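Local coordinates for synaptonemal complex protein 2 (Mus musculus, PDB 5IWZ) that is a major component of the axial and lateral elements of synaptonemal complexes in meiotic prophase and is required for chromosome synapsis and for insertion of SYCP3, at residues L56-L61 with V104-N109; E350-L355 with L374-E379; V6-Q11 with L29-Q34. One frame throughout, in Å; residues are numbered along the deposited sequence.

Followed from the N terminus, this N-terminal part of a longer protein, which holds the armadillo-repeat-like and Spt16M-like domains, forms its three contacts in series; none encloses or crosses another. Contact 3 folds the N-terminal loop V6-Q11 back on L29-Q34, closing a loop of 17 residues that holds helix 13-23. Contact 1 closes a mainly helical loop of 42 residues by setting helix 49-63 beside helix 99-108; its nearest atoms are about 6 Å from those of contact 3. Contact 2 lies in the Spt16M-like domain, where two strands pair across 18 residues. Its centre is about 50 Å from that of contact 1 and about 55 Å from that of contact 3, across the chain's centre.

Contact 1 of 3, residues L56-L61 with V104-N109; sequences LICREL and VSWFEN
A methyl group seated over the six-membered ring of an indole, displaced toward its CZ3-CH2 side, marks this contact: I57 CD1 is 3.5 Å from the centroid of that ring of W106 and only 10° off the ring normal, a CH-pi contact. The other branch, I57 CG2, lies over the same face at W106 CG, 3.6 Å away. CG2 stands there because it is anti to the backbone N of I57, while the extended chi2 of 166° carries CD1 out to the six-membered ring; the two side chains cross at about a right angle. C58 brings sulfur to the same residue, SG approaching the ring obliquely, 3.9 Å from W106 CD1. The same SG lies 3.6 Å from N109 ND2. One turn on, L61 CD1 meets backbone as well as side chain, 3.6 Å from W106 O and 4.0 Å from N109 CB. The polar end of the indole is held too: W106 NE1 is hydrogen-bonded to OD2 of D54, which belongs to helix 49-63, so apolar and polar ties join the same two helices. The axes of 56-61 and 104-108 run in the same direction within 5°, 10.2 Å apart at their closest. In the armadillo-repeat-like domain this pair lies between further helices: I57 touches I72 and L61 touches V69, both of helix 66-79, while V104 and F107 pack on helix 144-163.

Contact 2 of 3, residues E350-L355 with L374-E379; sequences ESKKLL and LFYFDE
L354 lays its CD1 over the centre of the Y376 ring, 3.5 Å from the centroid and 9° off the normal, in a CH-pi contact between cross-strand neighbours. L354 CG stands anti to the backbone N, and chi2 of 53° then turns CD1 over the ring, while CD2 lies 3.8 Å from Y376 OH. An alanine in place of Y376 would probably open a gap beneath L354 and deprive K352 CD of its neighbour at Y376 CD2. On the opposite face of the sheet, L355 and F375 lie side by side and point the same way, and L355 CB meets the edge of the F377 ring at CE2, 4.2 Å away. This is an antiparallel ladder within the five-stranded sheet of the Spt16M-like domain, whose family is related to PH-like folds, with strand 341-349 flanking 352-359 and strand 288-291 flanking 372-378. K353 with F377 and L355 with F375 are its hydrogen-bonded pairs; K353 N to F377 O measures 2.8 Å with a nearly straight N-H...O angle of 174°. K353 extends its chain beyond CG past E379 and gives NZ to E379 O at 2.8 Å, the same NZ also bonding L381 O.

Contact 3 of 3, residues V6-Q11 with L29-Q34; sequences VRPDLQ and LLALLQ
P8 and A31 meet through small apolar groups, P8 CB to A31 CB at 3.8 Å, and with L32 and L10 they make up the hydrophobic part of the contact. L32 reaches in with CD2, which comes to 3.9 Å from P8 CB. Chi1 of -61° sets L32 CG beside its backbone N, and chi2 of -169° then directs the two branches so that CD2 meets the loop. L10 and L32 lie alongside with their side chains running in opposing directions, L10 CD2 lying 4.2 Å from L32 CB. Both leucines are buried, whereas P8 is exposed.

A second group of contacts sets carbon against backbone oxygen. From the loop, the ring of P8 packs on the helix backbone, CG lying 3.7 Å from A31 O. From the helix, the L32 side chain packs on the loop backbone, CD2 lying 3.4 Å from D9 O.

The polar bonds of this region run within each segment. D9 OD2 accepts from Q11 N at 3.1 Å, the amide coming from well above the carboxylate plane (65° out of it). Through its syn lone pair the same OD2 also takes a hydrogen bond from Q11 NE2 at 3.2 Å, so two donors of one residue grip one oxygen. Q34 turns its side chain back and donates NE2 to L30 O at 2.9 Å.

The bond from Q11 N to D9 OD2, two residues back, defines an Asx turn across D9-Q11, overlapping the start of the 3-10 segment at L10-Q11 ahead of helix 13-23. L32 also touches L13 and C16 of that helix, and P8 and L10 touch I35, placing the turn at the N-terminal end of the helical array of the armadillo-repeat-like domain.

Contact 1 of 3, residues L56-L61 with V104-N109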
ATOM      1  N   LEU A  56      -9.827  14.137 -19.979  1.00 22.33           N
ATOM      2  CA  LEU A  56      -8.553  13.544 -20.377  1.00 20.98           C
ATOM      3  C   LEU A  56      -8.256  12.269 -19.582  1.00 22.31           C
ATOM      4  O   LEU A  56      -7.876  11.243 -20.160  1.00 23.86           O
ATOM      5  CB  LEU A  56      -7.454  14.596 -20.216  1.00 19.42           C
ATOM      6  CG  LEU A  56      -6.026  14.186 -20.577  1.00 21.52           C
ATOM      7  CD1 LEU A  56      -6.091  13.978 -22.075  1.00 23.16           C
ATOM      8  CD2 LEU A  56      -5.040  15.324 -20.224  1.00 18.93           C
ATOM      9  N   ILE A  57      -8.478  12.283 -18.261  1.00 21.32           N
ATOM     10  CA  ILE A  57      -8.151  11.101 -17.456  1.00 20.81           C
ATOM     11  C   ILE A  57      -9.045   9.914 -17.817  1.00 19.89           C
ATOM     12  O   ILE A  57      -8.561   8.783 -17.965  1.00 23.31           O
ATOM     13  CB  ILE A  57      -8.230  11.448 -15.963  1.00 21.98           C
ATOM     14  CG1 ILE A  57      -7.013  12.288 -15.555  1.00 21.85           C
ATOM     15  CG2 ILE A  57      -8.333  10.186 -15.130  1.00 28.57           C
ATOM     16  CD1 ILE A  57      -7.181  12.948 -14.194  1.00 30.58           C
ATOM     17  N   CYS A  58     -10.354  10.152 -17.995  1.00 25.63           N
ATOM     18  CA  CYS A  58     -11.260   9.069 -18.376  1.00 30.37           C
ATOM     19  C   CYS A  58     -10.896   8.493 -19.743  1.00 27.22           C
ATOM     20  O   CYS A  58     -10.956   7.275 -19.952  1.00 26.38           O
ATOM     21  CB  CYS A  58     -12.709   9.575 -18.372  1.00 34.08           C
ATOM     22  SG  CYS A  58     -13.372   9.925 -16.712  1.00 36.10           S
ATOM     23  N   ARG A  59     -10.526   9.351 -20.691  1.00 24.37           N
ATOM     24  CA  ARG A  59     -10.115   8.845 -22.000  1.00 29.13           C
ATOM     25  C   ARG A  59      -8.879   7.963 -21.898  1.00 28.32           C
ATOM     26  O   ARG A  59      -8.844   6.858 -22.450  1.00 27.59           O
ATOM     27  CB  ARG A  59      -9.837   9.992 -22.954  1.00 29.59           C
ATOM     28  CG  ARG A  59      -9.321   9.512 -24.290  1.00 33.78           C
ATOM     29  CD  ARG A  59      -8.907  10.690 -25.139  1.00 41.89           C
ATOM     30  NE  ARG A  59      -7.490  11.025 -25.014  1.00 36.35           N
ATOM     31  CZ  ARG A  59      -6.986  12.191 -25.413  1.00 38.12           C
ATOM     32  NH1 ARG A  59      -7.800  13.102 -25.930  1.00 30.40           N
ATOM     33  NH2 ARG A  59      -5.686  12.454 -25.291  1.00 31.85           N
ATOM     34  N   GLU A  60      -7.835   8.452 -21.226  1.00 28.40           N
ATOM     35  CA  GLU A  60      -6.605   7.667 -21.104  1.00 28.32           C
ATOM     36  C   GLU A  60      -6.834   6.372 -20.325  1.00 27.56           C
ATOM     37  O   GLU A  60      -6.256   5.337 -20.665  1.00 31.06           O
ATOM     38  CB  GLU A  60      -5.506   8.515 -20.457  1.00 21.06           C
ATOM     39  CG  GLU A  60      -5.091   9.718 -21.325  1.00 29.94           C
ATOM     40  CD  GLU A  60      -4.680   9.298 -22.756  1.00 30.00           C
ATOM     41  OE1 GLU A  60      -5.311   9.755 -23.735  1.00 35.13           O
ATOM     42  OE2 GLU A  60      -3.755   8.467 -22.893  1.00 30.91           O
ATOM     43  N   LEU A  61      -7.674   6.404 -19.282  1.00 25.85           N
ATOM     44  CA  LEU A  61      -8.047   5.160 -18.604  1.00 26.86           C
ATOM     45  C   LEU A  61      -8.723   4.192 -19.572  1.00 29.97           C
ATOM     46  O   LEU A  61      -8.369   3.009 -19.626  1.00 26.70           O
ATOM     47  CB  LEU A  61      -8.958   5.460 -17.405  1.00 23.98           C
ATOM     48  CG  LEU A  61      -8.223   6.139 -16.234  1.00 23.25           C
ATOM     49  CD1 LEU A  61      -9.173   6.588 -15.129  1.00 22.52           C
ATOM     50  CD2 LEU A  61      -7.174   5.168 -15.679  1.00 31.26           C
ATOM     51  N   VAL A 104     -13.474   9.750  -7.365  1.00 26.77           N
ATOM     52  CA  VAL A 104     -14.173   8.475  -7.178  1.00 30.10           C
ATOM     53  C   VAL A 104     -14.421   7.816  -8.526  1.00 29.76           C
ATOM     54  O   VAL A 104     -14.161   6.616  -8.724  1.00 27.18           O
ATOM     55  CB  VAL A 104     -15.487   8.692  -6.407  1.00 32.23           C
ATOM     56  CG1 VAL A 104     -16.364   7.426  -6.446  1.00 29.38           C
ATOM     57  CG2 VAL A 104     -15.179   9.094  -4.975  1.00 27.23           C
ATOM     58  N   SER A 105     -14.903   8.607  -9.480  1.00 23.37           N
ATOM     59  CA  SER A 105     -15.113   8.126 -10.837  1.00 31.56           C
ATOM     60  C   SER A 105     -13.819   7.613 -11.468  1.00 24.55           C
ATOM     61  O   SER A 105     -13.814   6.551 -12.102  1.00 28.69           O
ATOM     62  CB  SER A 105     -15.716   9.249 -11.676  1.00 39.00           C
ATOM     63  OG  SER A 105     -15.633   8.930 -13.042  1.00 41.87           O
ATOM     64  N   TRP A 106     -12.708   8.343 -11.313  1.00 26.26           N
ATOM     65  CA  TRP A 106     -11.462   7.867 -11.912  1.00 27.42           C
ATOM     66  C   TRP A 106     -11.041   6.547 -11.284  1.00 31.43           C
ATOM     67  O   TRP A 106     -10.587   5.628 -11.982  1.00 27.68           O
ATOM     68  CB  TRP A 106     -10.349   8.911 -11.771  1.00 28.35           C
ATOM     69  CG  TRP A 106     -10.697  10.257 -12.356  1.00 27.25           C
ATOM     70  CD1 TRP A 106     -11.674  10.533 -13.289  1.00 24.29           C
ATOM     71  CD2 TRP A 106     -10.110  11.518 -12.006  1.00 27.44           C
ATOM     72  NE1 TRP A 106     -11.711  11.892 -13.546  1.00 29.31           N
ATOM     73  CE2 TRP A 106     -10.764  12.515 -12.770  1.00 25.95           C
ATOM     74  CE3 TRP A 106      -9.091  11.903 -11.123  1.00 32.93           C
ATOM     75  CZ2 TRP A 106     -10.424  13.858 -12.681  1.00 26.65           C
ATOM     76  CZ3 TRP A 106      -8.758  13.251 -11.032  1.00 29.69           C
ATOM     77  CH2 TRP A 106      -9.420  14.205 -11.810  1.00 32.05           C
ATOM     78  N   PHE A 107     -11.207   6.431  -9.964  1.00 23.09           N
ATOM     79  CA  PHE A 107     -10.902   5.179  -9.276  1.00 22.88           C
ATOM     80  C   PHE A 107     -11.818   4.053  -9.742  1.00 26.60           C
ATOM     81  O   PHE A 107     -11.361   2.926  -9.958  1.00 33.14           O
ATOM     82  CB  PHE A 107     -11.034   5.384  -7.762  1.00 24.70           C
ATOM     83  CG  PHE A 107     -10.783   4.152  -6.974  1.00 31.22           C
ATOM     84  CD1 PHE A 107      -9.496   3.669  -6.813  1.00 34.28           C
ATOM     85  CD2 PHE A 107     -11.833   3.470  -6.387  1.00 34.31           C
ATOM     86  CE1 PHE A 107      -9.258   2.516  -6.072  1.00 35.91           C
ATOM     87  CE2 PHE A 107     -11.607   2.332  -5.651  1.00 31.20           C
ATOM     88  CZ  PHE A 107     -10.313   1.853  -5.489  1.00 27.98           C
ATOM     89  N   GLU A 108     -13.121   4.339  -9.886  1.00 24.54           N
ATOM     90  CA  GLU A 108     -14.050   3.355 -10.435  1.00 26.40           C
ATOM     91  C   GLU A 108     -13.641   2.928 -11.839  1.00 31.91           C
ATOM     92  O   GLU A 108     -13.678   1.739 -12.174  1.00 33.58           O
ATOM     93  CB  GLU A 108     -15.469   3.930 -10.469  1.00 42.77           C
ATOM     94  CG  GLU A 108     -16.107   4.175  -9.107  1.00 58.19           C
ATOM     95  CD  GLU A 108     -16.686   2.919  -8.496  1.00 74.28           C
ATOM     96  OE1 GLU A 108     -17.255   3.011  -7.383  1.00 81.16           O
ATOM     97  OE2 GLU A 108     -16.577   1.841  -9.126  1.00 75.17           O
ATOM     98  N   ASN A 109     -13.295   3.899 -12.690  1.00 28.35           N
ATOM     99  CA  ASN A 109     -12.841   3.630 -14.053  1.00 31.62           C
ATOM    100  C   ASN A 109     -11.459   2.987 -14.108  1.00 36.95           C
ATOM    101  O   ASN A 109     -11.004   2.642 -15.202  1.00 40.35           O
ATOM    102  CB  ASN A 109     -12.830   4.924 -14.864  1.00 29.93           C
ATOM    103  CG  ASN A 109     -14.235   5.465 -15.112  1.00 48.60           C
ATOM    104  OD1 ASN A 109     -15.218   4.725 -15.036  1.00 56.05           O
ATOM    105  ND2 ASN A 109     -14.335   6.756 -15.400  1.00 43.26           N
TER

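Contact 2 of 3, residues E350-L355 with L374-E379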
ATOM      1  N   GLU A 350      26.146 -26.897  12.277  1.00 36.26           N
ATOM      2  CA  GLU A 350      26.343 -26.450  13.655  1.00 37.91           C
ATOM      3  C   GLU A 350      25.006 -26.230  14.358  1.00 36.00           C
ATOM      4  O   GLU A 350      24.820 -25.257  15.095  1.00 34.73           O
ATOM      5  CB  GLU A 350      27.214 -25.191  13.710  1.00 39.65           C
ATOM      6  N   SER A 351      24.068 -27.153  14.107  1.00 31.75           N
ATOM      7  CA  SER A 351      22.740 -27.174  14.726  1.00 39.93           C
ATOM      8  C   SER A 351      21.899 -25.949  14.358  1.00 40.82           C
ATOM      9  O   SER A 351      20.997 -25.561  15.106  1.00 39.93           O
ATOM     10  CB  SER A 351      22.841 -27.337  16.248  1.00 39.34           C
ATOM     11  OG  SER A 351      23.272 -28.652  16.562  1.00 40.45           O
ATOM     12  N   LYS A 352      22.170 -25.352  13.190  1.00 31.32           N
ATOM     13  CA  LYS A 352      21.399 -24.230  12.666  1.00 29.95           C
ATOM     14  C   LYS A 352      20.942 -24.547  11.245  1.00 30.92           C
ATOM     15  O   LYS A 352      21.613 -25.273  10.508  1.00 34.85           O
ATOM     16  CB  LYS A 352      22.238 -22.923  12.687  1.00 25.36           C
ATOM     17  CG  LYS A 352      22.628 -22.449  14.114  1.00 28.66           C
ATOM     18  CD  LYS A 352      23.633 -21.292  14.071  1.00 35.77           C
ATOM     19  CE  LYS A 352      25.073 -21.799  13.907  1.00 36.76           C
ATOM     20  NZ  LYS A 352      26.094 -20.695  13.846  1.00 35.42           N
ATOM     21  N   LYS A 353      19.786 -24.019  10.865  1.00 35.39           N
ATOM     22  CA  LYS A 353      19.316 -24.102   9.489  1.00 37.93           C
ATOM     23  C   LYS A 353      19.500 -22.742   8.822  1.00 37.99           C
ATOM     24  O   LYS A 353      18.922 -21.744   9.271  1.00 32.67           O
ATOM     25  CB  LYS A 353      17.852 -24.524   9.428  1.00 44.43           C
ATOM     26  CG  LYS A 353      17.643 -26.005   9.308  1.00 47.64           C
ATOM     27  CD  LYS A 353      16.185 -26.331   9.079  1.00 42.15           C
ATOM     28  CE  LYS A 353      15.969 -27.819   9.277  1.00 38.51           C
ATOM     29  NZ  LYS A 353      14.563 -28.107   9.664  1.00 40.05           N
ATOM     30  N   LEU A 354      20.279 -22.716   7.744  1.00 28.42           N
ATOM     31  CA  LEU A 354      20.612 -21.496   7.023  1.00 26.22           C
ATOM     32  C   LEU A 354      19.798 -21.431   5.740  1.00 31.38           C
ATOM     33  O   LEU A 354      19.914 -22.311   4.879  1.00 29.01           O
ATOM     34  CB  LEU A 354      22.104 -21.449   6.694  1.00 34.08           C
ATOM     35  CG  LEU A 354      22.568 -20.205   5.941  1.00 32.28           C
ATOM     36  CD1 LEU A 354      22.122 -18.967   6.679  1.00 30.06           C
ATOM     37  CD2 LEU A 354      24.100 -20.207   5.740  1.00 31.63           C
ATOM     38  N   LEU A 355      18.954 -20.413   5.632  1.00 30.28           N
ATOM     39  CA  LEU A 355      18.267 -20.084   4.388  1.00 28.80           C
ATOM     40  C   LEU A 355      19.063 -18.968   3.725  1.00 26.52           C
ATOM     41  O   LEU A 355      19.144 -17.856   4.264  1.00 23.39           O
ATOM     42  CB  LEU A 355      16.825 -19.645   4.659  1.00 24.56           C
ATOM     43  CG  LEU A 355      16.079 -19.023   3.465  1.00 22.63           C
ATOM     44  CD1 LEU A 355      15.868 -20.049   2.350  1.00 22.32           C
ATOM     45  CD2 LEU A 355      14.731 -18.463   3.949  1.00 24.02           C
ATOM     46  N   LEU A 374      20.776 -13.888   4.258  1.00 24.69           N
ATOM     47  CA  LEU A 374      20.983 -15.109   5.025  1.00 23.63           C
ATOM     48  C   LEU A 374      20.136 -15.055   6.288  1.00 24.45           C
ATOM     49  O   LEU A 374      20.160 -14.057   7.015  1.00 27.11           O
ATOM     50  CB  LEU A 374      22.462 -15.283   5.405  1.00 30.75           C
ATOM     51  CG  LEU A 374      23.469 -15.799   4.377  1.00 34.87           C
ATOM     52  CD1 LEU A 374      23.603 -14.889   3.127  1.00 34.04           C
ATOM     53  CD2 LEU A 374      24.816 -15.971   5.062  1.00 35.49           C
ATOM     54  N   PHE A 375      19.376 -16.114   6.535  1.00 20.27           N
ATOM     55  CA  PHE A 375      18.556 -16.241   7.729  1.00 25.27           C
ATOM     56  C   PHE A 375      18.951 -17.532   8.435  1.00 27.22           C
ATOM     57  O   PHE A 375      18.916 -18.608   7.824  1.00 26.40           O
ATOM     58  CB  PHE A 375      17.064 -16.258   7.379  1.00 20.34           C
ATOM     59  CG  PHE A 375      16.588 -15.040   6.610  1.00 23.57           C
ATOM     60  CD1 PHE A 375      16.068 -13.934   7.285  1.00 30.03           C
ATOM     61  CD2 PHE A 375      16.663 -15.000   5.232  1.00 19.33           C
ATOM     62  CE1 PHE A 375      15.627 -12.817   6.592  1.00 33.65           C
ATOM     63  CE2 PHE A 375      16.225 -13.879   4.520  1.00 23.96           C
ATOM     64  CZ  PHE A 375      15.703 -12.790   5.205  1.00 27.12           C
ATOM     65  N   TYR A 376      19.342 -17.427   9.704  1.00 22.73           N
ATOM     66  CA  TYR A 376      19.661 -18.596  10.524  1.00 23.47           C
ATOM     67  C   TYR A 376      18.479 -18.932  11.426  1.00 24.85           C
ATOM     68  O   TYR A 376      17.963 -18.063  12.137  1.00 28.14           O
ATOM     69  CB  TYR A 376      20.909 -18.353  11.378  1.00 32.72           C
ATOM     70  CG  TYR A 376      22.203 -18.287  10.594  1.00 32.46           C
ATOM     71  CD1 TYR A 376      22.651 -17.080  10.064  1.00 38.12           C
ATOM     72  CD2 TYR A 376      22.978 -19.423  10.388  1.00 28.89           C
ATOM     73  CE1 TYR A 376      23.828 -17.004   9.346  1.00 37.40           C
ATOM     74  CE2 TYR A 376      24.168 -19.359   9.671  1.00 30.46           C
ATOM     75  CZ  TYR A 376      24.584 -18.147   9.158  1.00 38.30           C
ATOM     76  OH  TYR A 376      25.754 -18.068   8.445  1.00 47.62           O
ATOM     77  N   PHE A 377      18.055 -20.189  11.387  1.00 23.08           N
ATOM     78  CA  PHE A 377      16.920 -20.681  12.146  1.00 23.52           C
ATOM     79  C   PHE A 377      17.329 -21.874  13.002  1.00 29.55           C
ATOM     80  O   PHE A 377      18.296 -22.572  12.702  1.00 27.41           O
ATOM     81  CB  PHE A 377      15.782 -21.125  11.221  1.00 26.34           C
ATOM     82  CG  PHE A 377      15.180 -20.014  10.403  1.00 30.21           C
ATOM     83  CD1 PHE A 377      14.190 -19.193  10.936  1.00 27.01           C
ATOM     84  CD2 PHE A 377      15.578 -19.819   9.094  1.00 21.69           C
ATOM     85  CE1 PHE A 377      13.611 -18.182  10.166  1.00 25.51           C
ATOM     86  CE2 PHE A 377      15.010 -18.805   8.320  1.00 26.04           C
ATOM     87  CZ  PHE A 377      14.036 -17.982   8.862  1.00 26.63           C
ATOM     88  N   ASP A 378      16.568 -22.100  14.072  1.00 34.72           N
ATOM     89  CA  ASP A 378      16.688 -23.339  14.825  1.00 37.75           C
ATOM     90  C   ASP A 378      16.406 -24.539  13.921  1.00 37.68           C
ATOM     91  O   ASP A 378      15.503 -24.508  13.083  1.00 26.03           O
ATOM     92  CB  ASP A 378      15.722 -23.334  16.001  1.00 41.42           C
ATOM     93  CG  ASP A 378      15.872 -24.570  16.872  1.00 47.81           C
ATOM     94  OD1 ASP A 378      16.796 -24.589  17.710  1.00 58.35           O
ATOM     95  OD2 ASP A 378      15.085 -25.522  16.698  1.00 39.48           O
ATOM     96  N   GLU A 379      17.195 -25.604  14.091  1.00 33.26           N
ATOM     97  CA  GLU A 379      17.122 -26.763  13.207  1.00 36.49           C
ATOM     98  C   GLU A 379      15.785 -27.496  13.287  1.00 36.29           C
ATOM     99  O   GLU A 379      15.413 -28.184  12.329  1.00 37.34           O
ATOM    100  CB  GLU A 379      18.268 -27.722  13.534  1.00 49.75           C
ATOM    101  CG  GLU A 379      18.518 -27.837  15.021  1.00 68.43           C
ATOM    102  CD  GLU A 379      19.650 -28.789  15.360  1.00 87.72           C
ATOM    103  OE1 GLU A 379      19.997 -28.886  16.558  1.00 95.75           O
ATOM    104  OE2 GLU A 379      20.195 -29.427  14.428  1.00 89.95           O
TER

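Contact 3 of 3, residues V6-Q11 with L29-Q34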
ATOM      1  N   VAL A   6      13.342  25.332 -26.422  1.00 61.29           N
ATOM      2  CA  VAL A   6      12.085  25.888 -25.939  1.00 65.54           C
ATOM      3  C   VAL A   6      12.009  25.701 -24.430  1.00 65.60           C
ATOM      4  O   VAL A   6      12.280  24.611 -23.908  1.00 64.12           O
ATOM      5  CB  VAL A   6      10.889  25.233 -26.647  1.00 62.89           C
ATOM      6  CG1 VAL A   6       9.613  25.451 -25.849  1.00 64.09           C
ATOM      7  CG2 VAL A   6      10.734  25.789 -28.060  1.00 57.35           C
ATOM      8  N   ARG A   7      11.664  26.770 -23.725  1.00 65.50           N
ATOM      9  CA  ARG A   7      11.532  26.749 -22.278  1.00 59.97           C
ATOM     10  C   ARG A   7      10.092  26.420 -21.896  1.00 56.43           C
ATOM     11  O   ARG A   7       9.162  27.050 -22.413  1.00 49.77           O
ATOM     12  CB  ARG A   7      11.934  28.090 -21.683  1.00 61.05           C
ATOM     13  N   PRO A   8       9.876  25.442 -21.022  1.00 50.72           N
ATOM     14  CA  PRO A   8       8.510  25.135 -20.578  1.00 49.69           C
ATOM     15  C   PRO A   8       7.990  26.233 -19.667  1.00 51.52           C
ATOM     16  O   PRO A   8       8.748  26.839 -18.909  1.00 58.76           O
ATOM     17  CB  PRO A   8       8.668  23.813 -19.814  1.00 42.77           C
ATOM     18  CG  PRO A   8      10.139  23.398 -19.964  1.00 47.76           C
ATOM     19  CD  PRO A   8      10.893  24.640 -20.325  1.00 46.19           C
ATOM     20  N   ASP A   9       6.685  26.490 -19.736  1.00 49.15           N
ATOM     21  CA  ASP A   9       6.065  27.566 -18.960  1.00 51.95           C
ATOM     22  C   ASP A   9       4.953  27.002 -18.078  1.00 49.00           C
ATOM     23  O   ASP A   9       3.894  26.612 -18.584  1.00 41.44           O
ATOM     24  CB  ASP A   9       5.518  28.658 -19.877  1.00 59.60           C
ATOM     25  CG  ASP A   9       5.048  29.895 -19.108  1.00 66.97           C
ATOM     26  OD1 ASP A   9       4.531  30.838 -19.746  1.00 69.37           O
ATOM     27  OD2 ASP A   9       5.199  29.925 -17.863  1.00 70.08           O
ATOM     28  N   LEU A  10       5.177  27.008 -16.756  1.00 48.46           N
ATOM     29  CA  LEU A  10       4.164  26.501 -15.827  1.00 44.49           C
ATOM     30  C   LEU A  10       2.843  27.246 -15.957  1.00 41.20           C
ATOM     31  O   LEU A  10       1.774  26.640 -15.804  1.00 36.06           O
ATOM     32  CB  LEU A  10       4.658  26.586 -14.388  1.00 42.44           C
ATOM     33  CG  LEU A  10       5.677  25.513 -14.031  1.00 48.59           C
ATOM     34  CD1 LEU A  10       6.314  25.859 -12.710  1.00 57.97           C
ATOM     35  CD2 LEU A  10       5.013  24.147 -13.968  1.00 43.68           C
ATOM     36  N   GLN A  11       2.887  28.549 -16.246  1.00 38.28           N
ATOM     37  CA  GLN A  11       1.662  29.319 -16.425  1.00 34.92           C
ATOM     38  C   GLN A  11       0.795  28.785 -17.555  1.00 41.02           C
ATOM     39  O   GLN A  11      -0.373  29.179 -17.663  1.00 43.84           O
ATOM     40  CB  GLN A  11       2.008  30.786 -16.692  1.00 46.92           C
ATOM     41  CG  GLN A  11       2.852  31.420 -15.608  1.00 59.52           C
ATOM     42  CD  GLN A  11       3.362  32.787 -16.010  1.00 75.92           C
ATOM     43  OE1 GLN A  11       3.165  33.772 -15.295  1.00 81.97           O
ATOM     44  NE2 GLN A  11       4.018  32.858 -17.171  1.00 77.98           N
ATOM     45  N   LEU A  29       3.040  18.877 -21.519  1.00 24.47           N
ATOM     46  CA  LEU A  29       2.830  18.498 -20.126  1.00 21.42           C
ATOM     47  C   LEU A  29       4.087  17.872 -19.524  1.00 27.52           C
ATOM     48  O   LEU A  29       4.488  18.215 -18.402  1.00 25.72           O
ATOM     49  CB  LEU A  29       1.651  17.533 -20.024  1.00 23.06           C
ATOM     50  CG  LEU A  29       1.113  17.274 -18.622  1.00 22.37           C
ATOM     51  CD1 LEU A  29       0.407  18.526 -18.061  1.00 27.76           C
ATOM     52  CD2 LEU A  29       0.188  16.072 -18.636  1.00 22.06           C
ATOM     53  N   LEU A  30       4.729  16.965 -20.265  1.00 23.67           N
ATOM     54  CA  LEU A  30       5.924  16.313 -19.757  1.00 27.44           C
ATOM     55  C   LEU A  30       7.035  17.322 -19.503  1.00 32.42           C
ATOM     56  O   LEU A  30       7.802  17.183 -18.542  1.00 31.05           O
ATOM     57  CB  LEU A  30       6.393  15.239 -20.732  1.00 26.08           C
ATOM     58  CG  LEU A  30       5.680  13.898 -20.733  1.00 30.10           C
ATOM     59  CD1 LEU A  30       6.235  13.048 -21.861  1.00 30.09           C
ATOM     60  CD2 LEU A  30       5.830  13.186 -19.392  1.00 30.31           C
ATOM     61  N   ALA A  31       7.134  18.349 -20.344  1.00 29.60           N
ATOM     62  CA  ALA A  31       8.177  19.348 -20.144  1.00 32.27           C
ATOM     63  C   ALA A  31       7.973  20.089 -18.826  1.00 39.97           C
ATOM     64  O   ALA A  31       8.946  20.395 -18.120  1.00 37.87           O
ATOM     65  CB  ALA A  31       8.212  20.320 -21.326  1.00 31.28           C
ATOM     66  N   LEU A  32       6.712  20.359 -18.461  1.00 32.56           N
ATOM     67  CA  LEU A  32       6.446  21.008 -17.181  1.00 37.89           C
ATOM     68  C   LEU A  32       6.926  20.156 -16.019  1.00 45.04           C
ATOM     69  O   LEU A  32       7.382  20.685 -15.000  1.00 43.51           O
ATOM     70  CB  LEU A  32       4.958  21.301 -17.017  1.00 32.99           C
ATOM     71  CG  LEU A  32       4.291  22.224 -18.019  1.00 35.48           C
ATOM     72  CD1 LEU A  32       2.912  22.570 -17.485  1.00 36.00           C
ATOM     73  CD2 LEU A  32       5.135  23.468 -18.254  1.00 42.47           C
ATOM     74  N   LEU A  33       6.816  18.833 -16.142  1.00 48.94           N
ATOM     75  CA  LEU A  33       7.242  17.951 -15.067  1.00 44.74           C
ATOM     76  C   LEU A  33       8.737  18.047 -14.784  1.00 50.49           C
ATOM     77  O   LEU A  33       9.192  17.490 -13.779  1.00 49.40           O
ATOM     78  CB  LEU A  33       6.861  16.501 -15.391  1.00 44.23           C
ATOM     79  CG  LEU A  33       5.368  16.149 -15.368  1.00 43.90           C
ATOM     80  CD1 LEU A  33       5.158  14.696 -15.727  1.00 45.79           C
ATOM     81  CD2 LEU A  33       4.762  16.439 -14.006  1.00 43.91           C
ATOM     82  N   GLN A  34       9.509  18.739 -15.620  1.00 57.08           N
ATOM     83  CA  GLN A  34      10.939  18.900 -15.374  1.00 65.76           C
ATOM     84  C   GLN A  34      11.282  20.223 -14.696  1.00 69.55           C
ATOM     85  O   GLN A  34      12.459  20.474 -14.426  1.00 76.55           O
ATOM     86  CB  GLN A  34      11.741  18.779 -16.679  1.00 70.49           C
ATOM     87  CG  GLN A  34      11.262  17.711 -17.660  1.00 76.94           C
ATOM     88  CD  GLN A  34      11.057  16.341 -17.034  1.00 84.25           C
ATOM     89  OE1 GLN A  34      11.821  15.916 -16.160  1.00 85.77           O
ATOM     90  NE2 GLN A  34      10.017  15.634 -17.489  1.00 83.38           N
TER